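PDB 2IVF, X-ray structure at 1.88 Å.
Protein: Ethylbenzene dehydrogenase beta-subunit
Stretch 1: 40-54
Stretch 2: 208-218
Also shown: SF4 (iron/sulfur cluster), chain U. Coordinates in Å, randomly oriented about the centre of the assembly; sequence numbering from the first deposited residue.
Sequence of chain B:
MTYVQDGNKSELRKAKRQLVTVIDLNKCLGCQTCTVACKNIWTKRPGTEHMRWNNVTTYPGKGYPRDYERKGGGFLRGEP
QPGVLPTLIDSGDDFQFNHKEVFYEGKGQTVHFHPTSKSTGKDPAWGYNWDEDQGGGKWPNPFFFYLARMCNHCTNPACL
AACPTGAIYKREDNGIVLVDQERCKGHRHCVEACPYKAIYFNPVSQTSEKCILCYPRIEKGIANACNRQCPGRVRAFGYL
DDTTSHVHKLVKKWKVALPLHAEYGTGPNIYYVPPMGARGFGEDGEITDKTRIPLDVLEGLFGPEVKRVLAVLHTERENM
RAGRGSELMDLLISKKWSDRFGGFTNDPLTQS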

ATOM      1  N   ASN B  40      -3.697  -4.599  15.256  1.00 25.10           N
ATOM      2  CA  ASN B  40      -4.037  -3.353  15.913  1.00 24.34           C
ATOM      3  C   ASN B  40      -5.112  -3.471  16.961  1.00 24.09           C
ATOM      4  O   ASN B  40      -5.369  -2.505  17.674  1.00 26.16           O
ATOM      5  CB  ASN B  40      -4.327  -2.264  14.865  1.00 23.68           C
ATOM      6  CG  ASN B  40      -3.035  -1.730  14.265  1.00 24.93           C
ATOM      7  OD1 ASN B  40      -2.395  -0.847  14.856  1.00 25.01           O
ATOM      8  ND2 ASN B  40      -2.590  -2.338  13.165  1.00 23.95           N
ATOM      9  N   ILE B  41      -5.722  -4.648  17.089  1.00 23.87           N
ATOM     10  CA  ILE B  41      -6.475  -4.967  18.297  1.00 23.10           C
ATOM     11  C   ILE B  41      -5.680  -5.825  19.261  1.00 23.73           C
ATOM     12  O   ILE B  41      -5.552  -5.466  20.443  1.00 22.47           O
ATOM     13  CB  ILE B  41      -7.802  -5.684  18.000  1.00 23.02           C
ATOM     14  CG1 ILE B  41      -8.572  -4.949  16.924  1.00 22.13           C
ATOM     15  CG2 ILE B  41      -8.632  -5.837  19.327  1.00 22.27           C
ATOM     16  CD1 ILE B  41      -9.697  -5.763  16.277  1.00 23.00           C
ATOM     17  N   TRP B  42      -5.132  -6.937  18.771  1.00 23.71           N
ATOM     18  CA  TRP B  42      -4.652  -7.996  19.641  1.00 24.79           C
ATOM     19  C   TRP B  42      -3.160  -8.104  19.858  1.00 24.06           C
ATOM     20  O   TRP B  42      -2.753  -8.672  20.886  1.00 24.06           O
ATOM     21  CB  TRP B  42      -5.153  -9.380  19.191  1.00 25.34           C
ATOM     22  CG  TRP B  42      -6.600  -9.400  18.880  1.00 25.88           C
ATOM     23  CD1 TRP B  42      -7.144  -9.584  17.656  1.00 27.40           C
ATOM     24  CD2 TRP B  42      -7.699  -9.168  19.775  1.00 27.21           C
ATOM     25  NE1 TRP B  42      -8.515  -9.502  17.721  1.00 27.96           N
ATOM     26  CE2 TRP B  42      -8.881  -9.262  19.012  1.00 25.68           C
ATOM     27  CE3 TRP B  42      -7.804  -8.896  21.149  1.00 27.07           C
ATOM     28  CZ2 TRP B  42     -10.147  -9.062  19.560  1.00 27.34           C
ATOM     29  CZ3 TRP B  42      -9.064  -8.722  21.697  1.00 26.79           C
ATOM     30  CH2 TRP B  42     -10.215  -8.806  20.910  1.00 27.17           C
ATOM     31  N   THR B  43      -2.334  -7.673  18.916  1.00 23.83           N
ATOM     32  CA  THR B  43      -0.931  -8.082  18.999  1.00 24.16           C
ATOM     33  C   THR B  43       0.034  -6.930  18.913  1.00 24.74           C
ATOM     34  O   THR B  43       1.036  -6.989  18.216  1.00 25.13           O
ATOM     35  CB  THR B  43      -0.549  -9.220  17.981  1.00 22.89           C
ATOM     36  OG1 THR B  43      -0.795  -8.804  16.633  1.00 22.97           O
ATOM     37  CG2 THR B  43      -1.361 -10.448  18.264  1.00 24.06           C
ATOM     38  N   LYS B  44      -0.254  -5.915  19.695  1.00 25.30           N
ATOM     39  CA  LYS B  44       0.692  -4.852  19.974  1.00 26.48           C
ATOM     40  C   LYS B  44       1.168  -4.824  21.432  1.00 26.75           C
ATOM     41  O   LYS B  44       1.884  -3.921  21.833  1.00 27.72           O
ATOM     42  CB  LYS B  44       0.081  -3.510  19.562  1.00 26.32           C
ATOM     43  CG  LYS B  44       0.103  -3.344  18.095  1.00 27.38           C
ATOM     44  CD  LYS B  44      -0.694  -2.141  17.607  1.00 26.69           C
ATOM     45  CE  LYS B  44      -0.188  -0.830  18.087  1.00 26.95           C
ATOM     46  NZ  LYS B  44      -1.087   0.251  17.551  1.00 24.41           N
ATOM     47  N   ARG B  45       0.744  -5.806  22.220  1.00 27.04           N
ATOM     48  CA  ARG B  45       1.172  -5.970  23.596  1.00 27.62           C
ATOM     49  C   ARG B  45       2.601  -6.503  23.651  1.00 27.50           C
ATOM     50  O   ARG B  45       3.000  -7.251  22.763  1.00 28.02           O
ATOM     51  CB  ARG B  45       0.247  -6.981  24.282  1.00 27.84           C
ATOM     52  CG  ARG B  45      -1.191  -6.525  24.377  1.00 28.75           C
ATOM     53  CD  ARG B  45      -2.083  -7.592  24.953  1.00 29.19           C
ATOM     54  NE  ARG B  45      -2.445  -8.554  23.936  1.00 30.70           N
ATOM     55  CZ  ARG B  45      -2.070  -9.830  23.934  1.00 30.18           C
ATOM     56  NH1 ARG B  45      -1.338 -10.334  24.924  1.00 28.21           N
ATOM     57  NH2 ARG B  45      -2.454 -10.603  22.938  1.00 29.72           N
ATOM     58  N   PRO B  46       3.391  -6.107  24.662  1.00 27.74           N
ATOM     59  CA  PRO B  46       4.751  -6.667  24.804  1.00 27.30           C
ATOM     60  C   PRO B  46       4.742  -8.194  24.756  1.00 26.60           C
ATOM     61  O   PRO B  46       3.923  -8.838  25.418  1.00 26.73           O
ATOM     62  CB  PRO B  46       5.208  -6.155  26.179  1.00 27.58           C
ATOM     63  CG  PRO B  46       4.394  -4.937  26.427  1.00 29.06           C
ATOM     64  CD  PRO B  46       3.099  -5.104  25.703  1.00 28.87           C
ATOM     65  N   GLY B  47       5.613  -8.758  23.944  1.00 25.88           N
ATOM     66  CA  GLY B  47       5.672 -10.186  23.775  1.00 26.07           C
ATOM     67  C   GLY B  47       4.778 -10.759  22.682  1.00 25.22           C
ATOM     68  O   GLY B  47       4.860 -11.936  22.427  1.00 25.48           O
ATOM     69  N   THR B  48       3.947  -9.935  22.023  1.00 25.05           N
ATOM     70  CA  THR B  48       3.062 -10.387  20.907  1.00 25.06           C
ATOM     71  C   THR B  48       3.435  -9.745  19.554  1.00 25.15           C
ATOM     72  O   THR B  48       2.833 -10.038  18.527  1.00 24.15           O
ATOM     73  CB  THR B  48       1.607 -10.018  21.188  1.00 24.70           C
ATOM     74  OG1 THR B  48       1.463  -8.583  21.149  1.00 22.84           O
ATOM     75  CG2 THR B  48       1.121 -10.591  22.591  1.00 23.77           C
ATOM     76  N   GLU B  49       4.433  -8.866  19.573  1.00 25.32           N
ATOM     77  CA  GLU B  49       4.723  -8.018  18.423  1.00 25.46           C
ATOM     78  C   GLU B  49       5.107  -8.795  17.190  1.00 25.30           C
ATOM     79  O   GLU B  49       4.794  -8.384  16.086  1.00 26.26           O
ATOM     80  CB  GLU B  49       5.859  -7.045  18.774  1.00 26.22           C
ATOM     81  CG  GLU B  49       5.544  -6.109  19.902  1.00 28.20           C
ATOM     82  CD  GLU B  49       6.226  -6.472  21.203  1.00 29.19           C
ATOM     83  OE1 GLU B  49       6.410  -7.687  21.488  1.00 27.69           O
ATOM     84  OE2 GLU B  49       6.575  -5.520  21.929  1.00 32.17           O
ATOM     85  N   HIS B  50       5.793  -9.918  17.372  1.00 24.29           N
ATOM     86  CA  HIS B  50       6.103 -10.812  16.279  1.00 24.72           C
ATOM     87  C   HIS B  50       4.916 -11.626  15.761  1.00 25.37           C
ATOM     88  O   HIS B  50       5.046 -12.267  14.751  1.00 25.98           O
ATOM     89  CB  HIS B  50       7.164 -11.814  16.697  1.00 24.60           C
ATOM     90  CG  HIS B  50       6.740 -12.735  17.808  1.00 25.24           C
ATOM     91  ND1 HIS B  50       6.613 -12.313  19.111  1.00 23.26           N
ATOM     92  CD2 HIS B  50       6.358 -14.039  17.794  1.00 23.93           C
ATOM     93  CE1 HIS B  50       6.220 -13.334  19.865  1.00 26.83           C
ATOM     94  NE2 HIS B  50       6.082 -14.398  19.095  1.00 23.56           N
ATOM     95  N   MET B  51       3.817 -11.680  16.513  1.00 25.06           N
ATOM     96  CA  MET B  51       2.732 -12.567  16.166  1.00 24.81           C
ATOM     97  C   MET B  51       1.860 -11.943  15.118  1.00 24.29           C
ATOM     98  O   MET B  51       1.342 -10.825  15.309  1.00 24.12           O
ATOM     99  CB  MET B  51       1.879 -12.847  17.380  1.00 24.71           C
ATOM    100  CG  MET B  51       2.625 -13.390  18.578  1.00 25.44           C
ATOM    101  SD  MET B  51       1.469 -13.614  19.953  1.00 25.07           S
ATOM    102  CE  MET B  51       2.547 -14.284  21.240  1.00 25.35           C
ATOM    103  N   ARG B  52       1.684 -12.667  14.016  1.00 23.79           N
ATOM    104  CA  ARG B  52       0.726 -12.313  12.971  1.00 23.96           C
ATOM    105  C   ARG B  52      -0.301 -13.398  12.928  1.00 24.72           C
ATOM    106  O   ARG B  52      -0.249 -14.314  12.100  1.00 24.51           O
ATOM    107  CB  ARG B  52       1.428 -12.133  11.608  1.00 24.49           C
ATOM    108  CG  ARG B  52       2.175 -10.833  11.492  1.00 24.23           C
ATOM    109  CD  ARG B  52       3.599 -10.978  12.023  1.00 27.44           C
ATOM    110  NE  ARG B  52       4.356  -9.733  11.873  1.00 23.29           N
ATOM    111  CZ  ARG B  52       5.632  -9.620  12.182  1.00 21.73           C
ATOM    112  NH1 ARG B  52       6.278 -10.646  12.696  1.00 23.16           N
ATOM    113  NH2 ARG B  52       6.277  -8.480  11.998  1.00 23.50           N
ATOM    114  N   TRP B  53      -1.229 -13.311  13.870  1.00 23.94           N
ATOM    115  CA  TRP B  53      -2.280 -14.320  14.002  1.00 24.15           C
ATOM    116  C   TRP B  53      -3.024 -14.398  12.688  1.00 24.00           C
ATOM    117  O   TRP B  53      -3.317 -15.477  12.231  1.00 24.90           O
ATOM    118  CB  TRP B  53      -3.247 -13.998  15.110  1.00 22.52           C
ATOM    119  CG  TRP B  53      -2.703 -13.969  16.488  1.00 22.26           C
ATOM    120  CD1 TRP B  53      -1.502 -14.459  16.942  1.00 22.95           C
ATOM    121  CD2 TRP B  53      -3.406 -13.504  17.647  1.00 23.00           C
ATOM    122  NE1 TRP B  53      -1.422 -14.307  18.283  1.00 24.35           N
ATOM    123  CE2 TRP B  53      -2.575 -13.737  18.754  1.00 23.82           C
ATOM    124  CE3 TRP B  53      -4.671 -12.930  17.850  1.00 23.41           C
ATOM    125  CZ2 TRP B  53      -2.932 -13.363  20.035  1.00 19.55           C
ATOM    126  CZ3 TRP B  53      -5.045 -12.600  19.106  1.00 23.25           C
ATOM    127  CH2 TRP B  53      -4.183 -12.822  20.203  1.00 22.59           C
ATOM    128  N   ASN B  54      -3.296 -13.251  12.064  1.00 24.79           N
ATOM    129  CA  ASN B  54      -3.693 -13.224  10.691  1.00 24.28           C
ATOM    130  C   ASN B  54      -2.446 -12.894   9.924  1.00 24.81           C
ATOM    131  O   ASN B  54      -1.781 -11.874  10.190  1.00 22.13           O
ATOM    132  CB  ASN B  54      -4.749 -12.163  10.380  1.00 25.04           C
ATOM    133  CG  ASN B  54      -5.096 -12.152   8.913  1.00 24.95           C
ATOM    134  OD1 ASN B  54      -6.127 -12.663   8.523  1.00 26.41           O
ATOM    135  ND2 ASN B  54      -4.188 -11.610   8.070  1.00 22.41           N
ATOM    136  N   SER B 208       1.896 -19.103  25.508  1.00 23.50           N
ATOM    137  CA  SER B 208       1.633 -19.052  24.098  1.00 23.32           C
ATOM    138  C   SER B 208       0.239 -18.472  23.825  1.00 23.08           C
ATOM    139  O   SER B 208      -0.698 -18.594  24.618  1.00 23.35           O
ATOM    140  CB  SER B 208       1.796 -20.439  23.477  1.00 23.89           C
ATOM    141  OG  SER B 208       3.153 -20.876  23.566  1.00 23.35           O
ATOM    142  N   GLU B 209       0.159 -17.790  22.693  1.00 23.75           N
ATOM    143  CA  GLU B 209      -1.040 -17.136  22.276  1.00 24.12           C
ATOM    144  C   GLU B 209      -1.338 -17.495  20.826  1.00 23.87           C
ATOM    145  O   GLU B 209      -0.494 -18.016  20.104  1.00 25.26           O
ATOM    146  CB  GLU B 209      -0.868 -15.645  22.392  1.00 24.04           C
ATOM    147  CG  GLU B 209      -0.619 -15.171  23.810  1.00 24.87           C
ATOM    148  CD  GLU B 209      -0.933 -13.729  23.980  1.00 25.05           C
ATOM    149  OE1 GLU B 209      -2.101 -13.331  23.751  1.00 29.55           O
ATOM    150  OE2 GLU B 209      -0.031 -12.987  24.389  1.00 25.51           O
ATOM    151  N   LYS B 210      -2.547 -17.154  20.407  1.00 23.54           N
ATOM    152  CA  LYS B 210      -3.033 -17.529  19.112  1.00 23.13           C
ATOM    153  C   LYS B 210      -4.304 -16.733  18.790  1.00 22.06           C
ATOM    154  O   LYS B 210      -4.921 -16.103  19.648  1.00 23.82           O
ATOM    155  CB  LYS B 210      -3.377 -19.039  19.145  1.00 22.08           C
ATOM    156  CG  LYS B 210      -4.553 -19.388  20.022  1.00 23.55           C
ATOM    157  CD  LYS B 210      -4.901 -20.853  19.982  1.00 22.41           C
ATOM    158  CE  LYS B 210      -5.517 -21.325  18.695  1.00 22.02           C
ATOM    159  NZ  LYS B 210      -6.682 -20.480  18.295  1.00 21.44           N
ATOM    160  N   CYS B 211      -4.727 -16.854  17.548  1.00 22.65           N
ATOM    161  CA  CYS B 211      -6.003 -16.321  17.129  1.00 22.55           C
ATOM    162  C   CYS B 211      -7.095 -16.764  18.071  1.00 21.66           C
ATOM    163  O   CYS B 211      -7.230 -17.942  18.361  1.00 21.76           O
ATOM    164  CB  CYS B 211      -6.275 -16.766  15.705  1.00 23.25           C
ATOM    165  SG  CYS B 211      -7.892 -16.509  15.047  1.00 23.63           S
ATOM    166  N   ILE B 212      -7.841 -15.782  18.565  1.00 22.60           N
ATOM    167  CA  ILE B 212      -8.967 -15.990  19.483  1.00 22.19           C
ATOM    168  C   ILE B 212     -10.338 -15.914  18.765  1.00 22.00           C
ATOM    169  O   ILE B 212     -11.395 -15.827  19.384  1.00 22.75           O
ATOM    170  CB  ILE B 212      -8.869 -14.991  20.660  1.00 23.00           C
ATOM    171  CG1 ILE B 212      -8.977 -13.528  20.185  1.00 21.05           C
ATOM    172  CG2 ILE B 212      -7.535 -15.250  21.400  1.00 22.97           C
ATOM    173  CD1 ILE B 212      -9.267 -12.509  21.337  1.00 23.40           C
ATOM    174  N   LEU B 213     -10.293 -16.032  17.449  1.00 22.09           N
ATOM    175  CA  LEU B 213     -11.411 -15.745  16.570  1.00 22.66           C
ATOM    176  C   LEU B 213     -12.168 -14.488  17.021  1.00 23.60           C
ATOM    177  O   LEU B 213     -13.383 -14.423  16.917  1.00 22.37           O
ATOM    178  CB  LEU B 213     -12.348 -16.939  16.398  1.00 22.76           C
ATOM    179  CG  LEU B 213     -12.586 -17.341  14.937  1.00 22.68           C
ATOM    180  CD1 LEU B 213     -13.454 -18.599  14.868  1.00 25.32           C
ATOM    181  CD2 LEU B 213     -13.178 -16.191  14.092  1.00 24.54           C
ATOM    182  N   CYS B 214     -11.415 -13.460  17.447  1.00 24.05           N
ATOM    183  CA  CYS B 214     -12.012 -12.218  17.937  1.00 23.22           C
ATOM    184  C   CYS B 214     -13.216 -12.444  18.840  1.00 23.81           C
ATOM    185  O   CYS B 214     -14.211 -11.756  18.694  1.00 21.16           O
ATOM    186  CB  CYS B 214     -12.482 -11.383  16.773  1.00 25.25           C
ATOM    187  SG  CYS B 214     -11.162 -10.609  15.847  1.00 22.54           S
ATOM    188  N   TYR B 215     -13.150 -13.407  19.765  1.00 22.74           N
ATOM    189  CA  TYR B 215     -14.360 -13.747  20.461  1.00 23.42           C
ATOM    190  C   TYR B 215     -15.011 -12.573  21.192  1.00 23.17           C
ATOM    191  O   TYR B 215     -16.233 -12.581  21.331  1.00 24.57           O
ATOM    192  CB  TYR B 215     -14.198 -14.955  21.407  1.00 23.63           C
ATOM    193  CG  TYR B 215     -13.267 -14.753  22.586  1.00 24.54           C
ATOM    194  CD1 TYR B 215     -13.703 -14.110  23.747  1.00 26.78           C
ATOM    195  CD2 TYR B 215     -11.962 -15.237  22.571  1.00 24.39           C
ATOM    196  CE1 TYR B 215     -12.862 -13.933  24.837  1.00 23.19           C
ATOM    197  CE2 TYR B 215     -11.088 -15.055  23.686  1.00 24.02           C
ATOM    198  CZ  TYR B 215     -11.560 -14.405  24.808  1.00 24.79           C
ATOM    199  OH  TYR B 215     -10.752 -14.209  25.921  1.00 25.92           O
ATOM    200  N   PRO B 216     -14.224 -11.609  21.709  1.00 23.57           N
ATOM    201  CA  PRO B 216     -14.882 -10.440  22.318  1.00 24.26           C
ATOM    202  C   PRO B 216     -15.841  -9.713  21.336  1.00 23.62           C
ATOM    203  O   PRO B 216     -16.877  -9.160  21.726  1.00 22.07           O
ATOM    204  CB  PRO B 216     -13.691  -9.543  22.653  1.00 24.22           C
ATOM    205  CG  PRO B 216     -12.603 -10.511  22.920  1.00 25.93           C
ATOM    206  CD  PRO B 216     -12.757 -11.459  21.797  1.00 23.30           C
ATOM    207  N   ARG B 217     -15.486  -9.742  20.070  1.00 23.54           N
ATOM    208  CA  ARG B 217     -16.312  -9.099  19.034  1.00 24.22           C
ATOM    209  C   ARG B 217     -17.469  -9.993  18.612  1.00 25.04           C
ATOM    210  O   ARG B 217     -18.629  -9.560  18.599  1.00 25.27           O
ATOM    211  CB  ARG B 217     -15.480  -8.804  17.798  1.00 23.79           C
ATOM    212  CG  ARG B 217     -14.541  -7.647  17.988  1.00 23.22           C
ATOM    213  CD  ARG B 217     -13.550  -7.577  16.898  1.00 23.99           C
ATOM    214  NE  ARG B 217     -14.109  -7.358  15.527  1.00 25.07           N
ATOM    215  CZ  ARG B 217     -14.047  -6.211  14.829  1.00 23.93           C
ATOM    216  NH1 ARG B 217     -13.471  -5.140  15.314  1.00 26.01           N
ATOM    217  NH2 ARG B 217     -14.537  -6.139  13.601  1.00 22.88           N
ATOM    218  N   ILE B 218     -17.154 -11.258  18.321  1.00 25.54           N
ATOM    219  CA  ILE B 218     -18.162 -12.172  17.847  1.00 25.43           C
ATOM    220  C   ILE B 218     -19.260 -12.429  18.912  1.00 25.49           C
ATOM    221  O   ILE B 218     -20.407 -12.586  18.573  1.00 24.82           O
ATOM    222  CB  ILE B 218     -17.560 -13.451  17.210  1.00 26.90           C
ATOM    223  CG1 ILE B 218     -17.171 -14.421  18.244  1.00 27.53           C
ATOM    224  CG2 ILE B 218     -16.450 -13.164  16.108  1.00 25.13           C
ATOM    225  CD1 ILE B 218     -18.364 -15.316  18.575  1.00 28.57           C
TER
HETATM  226 FE1  SF4 U1359      -8.106 -14.349  14.646  1.00 24.74          FE
HETATM  227 FE2  SF4 U1359      -6.906 -12.012  14.578  1.00 24.78          FE
HETATM  228 FE3  SF4 U1359      -8.628 -12.679  12.624  1.00 26.01          FE
HETATM  229 FE4  SF4 U1359      -9.615 -12.077  15.054  1.00 23.99          FE
HETATM  230  S1  SF4 U1359      -8.527 -10.640  13.635  1.00 24.55           S
HETATM  231  S2  SF4 U1359     -10.176 -13.902  13.814  1.00 24.48           S
HETATM  232  S3  SF4 U1359      -7.935 -12.895  16.444  1.00 23.52           S
HETATM  233  S4  SF4 U1359      -6.568 -13.680  13.115  1.00 24.40           S

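The contact between residues 40-54 and 208-218 of the ethylbenzene dehydrogenase beta-subunit is a side-chain packing of two tryptophans beside an iron-sulfur cluster, secured at one end by a salt bridge. It illustrates a general principle: segments far apart in sequence can be joined without any backbone hydrogen bond between them, provided large rings fill the space and the few polar groups are paired. Together the two sides bury 550 Å², to which Trp42, Trp53 and Glu209 are the largest contributors.

The cluster fixes the second stretch. Cys211 SG binds FE1 at 2.2 Å and Cys214 SG binds FE4 at 2.3 Å, so the loop between them is held against the cluster, while Cys214 also serves as N-cap residue of the helix that follows. Trp42 approaches this loop from the end of its own helix. Its indole nitrogen finds an acceptor in a ligand thiolate: NE1 of Trp42 donates a hydrogen bond to SG of Cys214 at 3.4 Å, with the sulfur near the plane of the ring, where the N-H points. The six-membered ring meanwhile receives Ile212 over one face, CD1 of Ile212 lying 3.7 Å from the centroid of the Trp42 six-membered ring and only 5° off the normal, a well-formed CH-pi contact. Pro216 adds to the packing, its CG 3.6 Å from CH2 of Trp42. One tryptophan thus uses both its polar and its apolar character.

Trp53 plays a different part, lying against backbone. Over one face of its ring are the main-chain O of Lys210, 3.4 Å from Trp53 CZ2, and the main-chain N of Cys211, 3.6 Å from Trp53 CD2. A broad, flat side chain suits such a surface, and the approach is intimate: the CB atoms of Trp53 and Cys211 are 4.1 Å apart, even though the CA-to-CB bond of Cys211 points away overall. Ile212 bridges the two indoles, since its CG1 also lies 4.2 Å from CZ3 of Trp53. Both rings come near the same inorganic sulfide, with Trp42 CD1 and Trp53 CE3 each 3.6 Å from S3 of the cluster.

Farther along, Glu209 extends from its strand toward the first stretch and meets Arg45. The guanidinium presents its edge to the carboxylate: NH2 of Arg45 donates to OE1 of Glu209 at 2.9 Å, and NH1 of Arg45 donates to OE2 of Glu209 at 3.0 Å. Arginine suits this role because its two terminal nitrogens can match two carboxylate oxygens. The same NH2 of Arg45 also donates to O of Trp42 at 2.8 Å, tying the salt bridge back to the helix end. Arg45 opens a type II turn, in which Gly47 accommodates a positive phi of 89°. Around the acid, CG2 of Thr48 lies 3.2 Å from OE2 of Glu209, and the extended Met51 brings CE to 3.9 Å from CB of Glu209, placing apolar atoms beside the buried carboxylate of Glu209.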